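Local coordinates for protein effector EagT6 (PDB 1TU1) that forms a homodimer that is essential for loading the toxin Tse6 onto VgrG1a and for delivering it to target cells, at residues L5-H9 with E10-E14; A46-D50 with A51-D55. All coordinates share one frame; numbering follows the deposited sequence. Where two conformers were deposited one is given.

Contact 1 of 2, residues L5-H9 with E10-E14; sequences LYRLH and EADLE
Leu8 and Leu13 meet through their branch ends, CD2 of Leu8 lying 3.7 Å from CD2 of Leu13. The same branch of Leu13 also touches the Tyr6 ring obliquely, where Leu13 CD2 lies 4.1 Å from Tyr6 CD2, and the side chains of Tyr6 and Leu13 run side by side in the same direction. Leu8 has chi1 at 52°, which places CG between the backbone N and the carbonyl carbon and brings Leu8 CG to 3.3 Å from the carbonyl O of Ala11. On the face that bears Leu5, Arg7, Asp12 and Glu14, Arg7 has two conformers; in the one described, Asp12 OD1 lies at the guanidinium edge, but the salt bridge is long and doubtful, 3.9 Å from Arg7 NE to Asp12 OD1. The stronger salt bridge of Asp12 OD1 is to Arg7 of the second subunit.

The backbone is an antiparallel beta hairpin of strands 3-7 and 11-16. Tyr6 and Leu13 form a hydrogen-bonded pair, with Tyr6 N to Leu13 O at 2.7 Å and Leu13 N to Tyr6 O at 3.1 Å. Nearer the turn, Leu8 N donates to Ala11 O over 3.0 Å.

Further out, Ala11 and Asp12 pair with an antiparallel strand of the second subunit, so the sheet continues across the dimer interface. Glu10 OE1 makes a salt bridge to Arg44 of that subunit, and Tyr6 OH hydrogen-bonds to its Asn25.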
loop_
_atom_site.group_PDB
_atom_site.type_symbol
_atom_site.label_atom_id
_atom_site.label_comp_id
_atom_site.label_asym_id
_atom_site.label_seq_id
_atom_site.Cartn_x
_atom_site.Cartn_y
_atom_site.Cartn_z
ATOM N N LEU A 5 1.843 13.276 -10.795
ATOM C CA LEU A 5 2.151 11.942 -11.302
ATOM C C LEU A 5 2.631 11.014 -10.192
ATOM O O LEU A 5 3.646 11.274 -9.573
ATOM C CB LEU A 5 3.228 12.014 -12.381
ATOM C CG LEU A 5 3.381 10.769 -13.253
ATOM C CD1 LEU A 5 2.049 10.262 -13.800
ATOM C CD2 LEU A 5 4.338 11.090 -14.415
ATOM N N TYR A 6 1.916 9.923 -9.967
ATOM C CA TYR A 6 2.217 9.001 -8.886
ATOM C C TYR A 6 2.721 7.674 -9.469
ATOM O O TYR A 6 2.096 7.090 -10.346
ATOM C CB TYR A 6 0.957 8.762 -8.072
ATOM C CG TYR A 6 1.189 7.873 -6.898
ATOM C CD1 TYR A 6 1.670 8.391 -5.699
ATOM C CD2 TYR A 6 0.939 6.487 -6.975
ATOM C CE1 TYR A 6 1.902 7.568 -4.616
ATOM C CE2 TYR A 6 1.155 5.669 -5.887
ATOM C CZ TYR A 6 1.651 6.207 -4.715
ATOM O OH TYR A 6 1.872 5.387 -3.630
ATOM N N ARG A 7 3.845 7.210 -8.965
ATOM C CA ARG A 7 4.514 6.037 -9.489
ATOM C C ARG A 7 4.293 4.847 -8.552
ATOM O O ARG A 7 4.508 4.944 -7.322
ATOM C CB ARG A 7 6.025 6.261 -9.678
ATOM C CG ARG A 7 6.433 7.650 -10.120
ATOM C CD ARG A 7 5.652 8.208 -11.300
ATOM N NE ARG A 7 6.239 9.367 -11.989
ATOM C CZ ARG A 7 6.884 10.399 -11.435
ATOM N NH1 ARG A 7 7.107 10.489 -10.126
ATOM N NH2 ARG A 7 7.334 11.372 -12.230
ATOM N N LEU A 8 3.822 3.742 -9.138
ATOM C CA LEU A 8 3.821 2.442 -8.479
ATOM C C LEU A 8 4.536 1.412 -9.376
ATOM O O LEU A 8 5.011 1.737 -10.461
ATOM C CB LEU A 8 2.408 2.000 -8.099
ATOM C CG LEU A 8 1.292 1.984 -9.142
ATOM C CD1 LEU A 8 0.259 0.937 -8.790
ATOM C CD2 LEU A 8 0.626 3.340 -9.272
ATOM N N HIS A 9 4.701 0.207 -8.869
ATOM C CA HIS A 9 5.546 -0.788 -9.525
ATOM C C HIS A 9 4.944 -1.217 -10.864
ATOM O O HIS A 9 5.683 -1.440 -11.827
ATOM C CB HIS A 9 5.757 -1.990 -8.602
ATOM C CG HIS A 9 6.689 -3.029 -9.155
ATOM N ND1 HIS A 9 7.983 -2.743 -9.534
ATOM C CD2 HIS A 9 6.519 -4.360 -9.364
ATOM C CE1 HIS A 9 8.564 -3.850 -9.978
ATOM N NE2 HIS A 9 7.695 -4.844 -9.890
ATOM N N GLU A 10 3.619 -1.203 -10.933
ATOM C CA GLU A 10 2.851 -1.746 -12.050
ATOM C C GLU A 10 2.298 -0.708 -12.993
ATOM O O GLU A 10 1.777 -1.068 -14.056
ATOM C CB GLU A 10 1.682 -2.559 -11.499
ATOM C CG GLU A 10 2.135 -3.697 -10.600
ATOM C CD GLU A 10 2.234 -3.297 -9.135
ATOM O OE1 GLU A 10 2.203 -2.066 -8.832
ATOM O OE2 GLU A 10 2.363 -4.210 -8.301
ATOM N N ALA A 11 2.411 0.571 -12.628
ATOM C CA ALA A 11 1.771 1.633 -13.391
ATOM C C ALA A 11 2.147 3.038 -12.886
ATOM O O ALA A 11 2.774 3.183 -11.844
ATOM C CB ALA A 11 0.262 1.476 -13.288
ATOM N N ASP A 12 1.735 4.050 -13.644
ATOM C CA ASP A 12 1.757 5.445 -13.211
ATOM C C ASP A 12 0.387 6.007 -13.423
ATOM O O ASP A 12 -0.310 5.597 -14.340
ATOM C CB ASP A 12 2.750 6.243 -14.039
ATOM C CG ASP A 12 4.102 5.651 -13.989
ATOM O OD1 ASP A 12 4.812 5.922 -13.007
ATOM O OD2 ASP A 12 4.501 4.811 -14.830
ATOM N N LEU A 13 -0.006 6.952 -12.587
ATOM C CA LEU A 13 -1.246 7.689 -12.809
ATOM C C LEU A 13 -1.175 9.048 -12.143
ATOM O O LEU A 13 -0.362 9.252 -11.250
ATOM C CB LEU A 13 -2.461 6.924 -12.309
ATOM C CG LEU A 13 -2.762 6.857 -10.797
ATOM C CD1 LEU A 13 -4.130 6.268 -10.588
ATOM C CD2 LEU A 13 -1.695 6.042 -10.087
ATOM N N GLU A 14 -2.026 9.977 -12.577
ATOM C CA GLU A 14 -2.095 11.281 -11.924
ATOM C C GLU A 14 -3.055 11.210 -10.775
ATOM O O GLU A 14 -4.197 10.794 -10.954
ATOM C CB GLU A 14 -2.542 12.368 -12.907
ATOM C CG GLU A 14 -1.522 12.564 -14.007
ATOM C CD GLU A 14 -1.870 13.690 -14.963
ATOM O OE1 GLU A 14 -2.983 14.275 -14.876
ATOM O OE2 GLU A 14 -1.034 13.939 -15.826
#

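Contact 2 of 2, residues A46-D50 with A51-D55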
loop_
_atom_site.group_PDB
_atom_site.type_symbol
_atom_site.label_atom_id
_atom_site.label_comp_id
_atom_site.label_asym_id
_atom_site.label_seq_id
_atom_site.Cartn_x
_atom_site.Cartn_y
_atom_site.Cartn_z
ATOM N N ALA A 46 2.974 11.750 6.910
ATOM C CA ALA A 46 3.000 13.148 6.493
ATOM C C ALA A 46 2.861 14.149 7.668
ATOM O O ALA A 46 2.632 15.340 7.445
ATOM C CB ALA A 46 1.935 13.399 5.458
ATOM N N SER A 47 3.034 13.669 8.887
ATOM C CA SER A 47 2.830 14.484 10.092
ATOM C C SER A 47 4.067 15.315 10.515
ATOM O O SER A 47 3.993 16.068 11.489
ATOM C CB SER A 47 2.396 13.601 11.267
ATOM O OG SER A 47 3.457 12.786 11.749
ATOM N N GLN A 48 5.201 15.157 9.843
ATOM C CA GLN A 48 6.402 15.890 10.231
ATOM C C GLN A 48 6.141 17.381 10.075
ATOM O O GLN A 48 6.445 18.157 10.969
ATOM C CB GLN A 48 7.627 15.494 9.399
ATOM C CG GLN A 48 8.812 16.475 9.605
ATOM C CD GLN A 48 10.081 16.072 8.904
ATOM O OE1 GLN A 48 10.097 15.132 8.084
ATOM N NE2 GLN A 48 11.167 16.761 9.230
ATOM N N GLY A 49 5.590 17.757 8.920
ATOM C CA GLY A 49 5.371 19.155 8.576
ATOM C C GLY A 49 6.685 19.927 8.562
ATOM O O GLY A 49 7.676 19.465 8.017
ATOM N N ASP A 50 6.718 21.091 9.175
ATOM C CA ASP A 50 7.944 21.889 9.161
ATOM C C ASP A 50 8.789 21.705 10.428
ATOM O O ASP A 50 9.766 22.427 10.647
ATOM C CB ASP A 50 7.597 23.361 8.878
ATOM C CG ASP A 50 7.280 23.611 7.405
ATOM O OD1 ASP A 50 7.766 22.851 6.518
ATOM O OD2 ASP A 50 6.559 24.556 7.028
ATOM N N ALA A 51 8.445 20.717 11.246
ATOM C CA ALA A 51 9.265 20.378 12.407
ATOM C C ALA A 51 10.607 19.751 11.995
ATOM O O ALA A 51 10.686 19.042 10.966
ATOM C CB ALA A 51 8.534 19.457 13.315
ATOM N N PRO A 52 11.650 20.010 12.786
ATOM C CA PRO A 52 12.931 19.340 12.579
ATOM C C PRO A 52 12.722 17.828 12.603
ATOM O O PRO A 52 11.943 17.351 13.420
ATOM C CB PRO A 52 13.770 19.781 13.786
ATOM C CG PRO A 52 13.189 21.083 14.209
ATOM C CD PRO A 52 11.704 20.969 13.912
ATOM N N PHE A 53 13.408 17.114 11.727
ATOM C CA PHE A 53 13.329 15.658 11.651
ATOM C C PHE A 53 13.683 14.987 12.978
ATOM O O PHE A 53 13.091 13.958 13.326
ATOM C CB PHE A 53 14.239 15.152 10.561
ATOM C CG PHE A 53 14.126 13.659 10.315
ATOM C CD1 PHE A 53 12.900 13.074 10.009
ATOM C CD2 PHE A 53 15.247 12.843 10.423
ATOM C CE1 PHE A 53 12.807 11.672 9.810
ATOM C CE2 PHE A 53 15.151 11.453 10.207
ATOM C CZ PHE A 53 13.925 10.895 9.887
ATOM N N ALA A 54 14.649 15.557 13.714
ATOM C CA ALA A 54 15.030 15.032 15.023
ATOM C C ALA A 54 13.887 15.058 15.991
ATOM O O ALA A 54 13.718 14.096 16.746
ATOM C CB ALA A 54 16.228 15.797 15.599
ATOM N N ASP A 55 13.101 16.134 15.983
ATOM C CA ASP A 55 11.923 16.244 16.832
ATOM C C ASP A 55 10.832 15.255 16.407
ATOM O O ASP A 55 10.138 14.686 17.258
ATOM C CB ASP A 55 11.312 17.638 16.775
ATOM C CG ASP A 55 12.200 18.720 17.409
ATOM O OD1 ASP A 55 13.301 18.404 17.938
ATOM O OD2 ASP A 55 11.849 19.916 17.358
#
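The Gln48 amide and the Phe53 ring have planes 40° apart, and their side chains cross at about a right angle. They sit on a type II' beta turn from Gln48 to Ala51, which leads into helix 53-67 with Pro52 at the N-cap position. Gln48 OE1 approaches the ring obliquely, 4.0 Å from Phe53 CD1, while Gln48 NE2 lies 3.7 Å from Phe53 CB. In the amide plane, Ala51 O takes an N-H of Gln48 NE2 at 2.9 Å, and the bond is nearly straight. NE2 has a second acceptor in Glu108, so two hydrogen bonds fix the rotation of this buried amide.

Gly49 takes the positive phi that the turn requires at its second position. The closing bond, Ala51 N to Gln48 O, is the longer one at 3.3 Å, and its donor sits well above the carbonyl plane. Gln48 therefore grips Ala51 twice, by main chain and by side chain. Its reach comes from an extended chain, with CG anti to the backbone N (chi1 168°). Tyr56 of the helix touches the same side chain. The methyl CB of Ala51 rests 3.4 Å from Gln48 O.

Both contacts are local reversals of the chain, but they hold different elements. Contact 1 joins the two strands of the N-terminal hairpin; contact 2 connects the loop after strand 38-45 to the start of helix 53-67. Their centres are about 26 Å apart and their nearest atoms about 12 Å, without touching. Half of the touching residues of contact 1 are buried, and the second subunit contributes strand pairing and salt bridges there. Contact 2 is a surface contact that no other chain of the assembly touches, with Gln48 its buried residue. Apolar branches and paired strand backbones dominate the first, whereas the second rests on a side-chain amide bonded to a carbonyl and one turn bond.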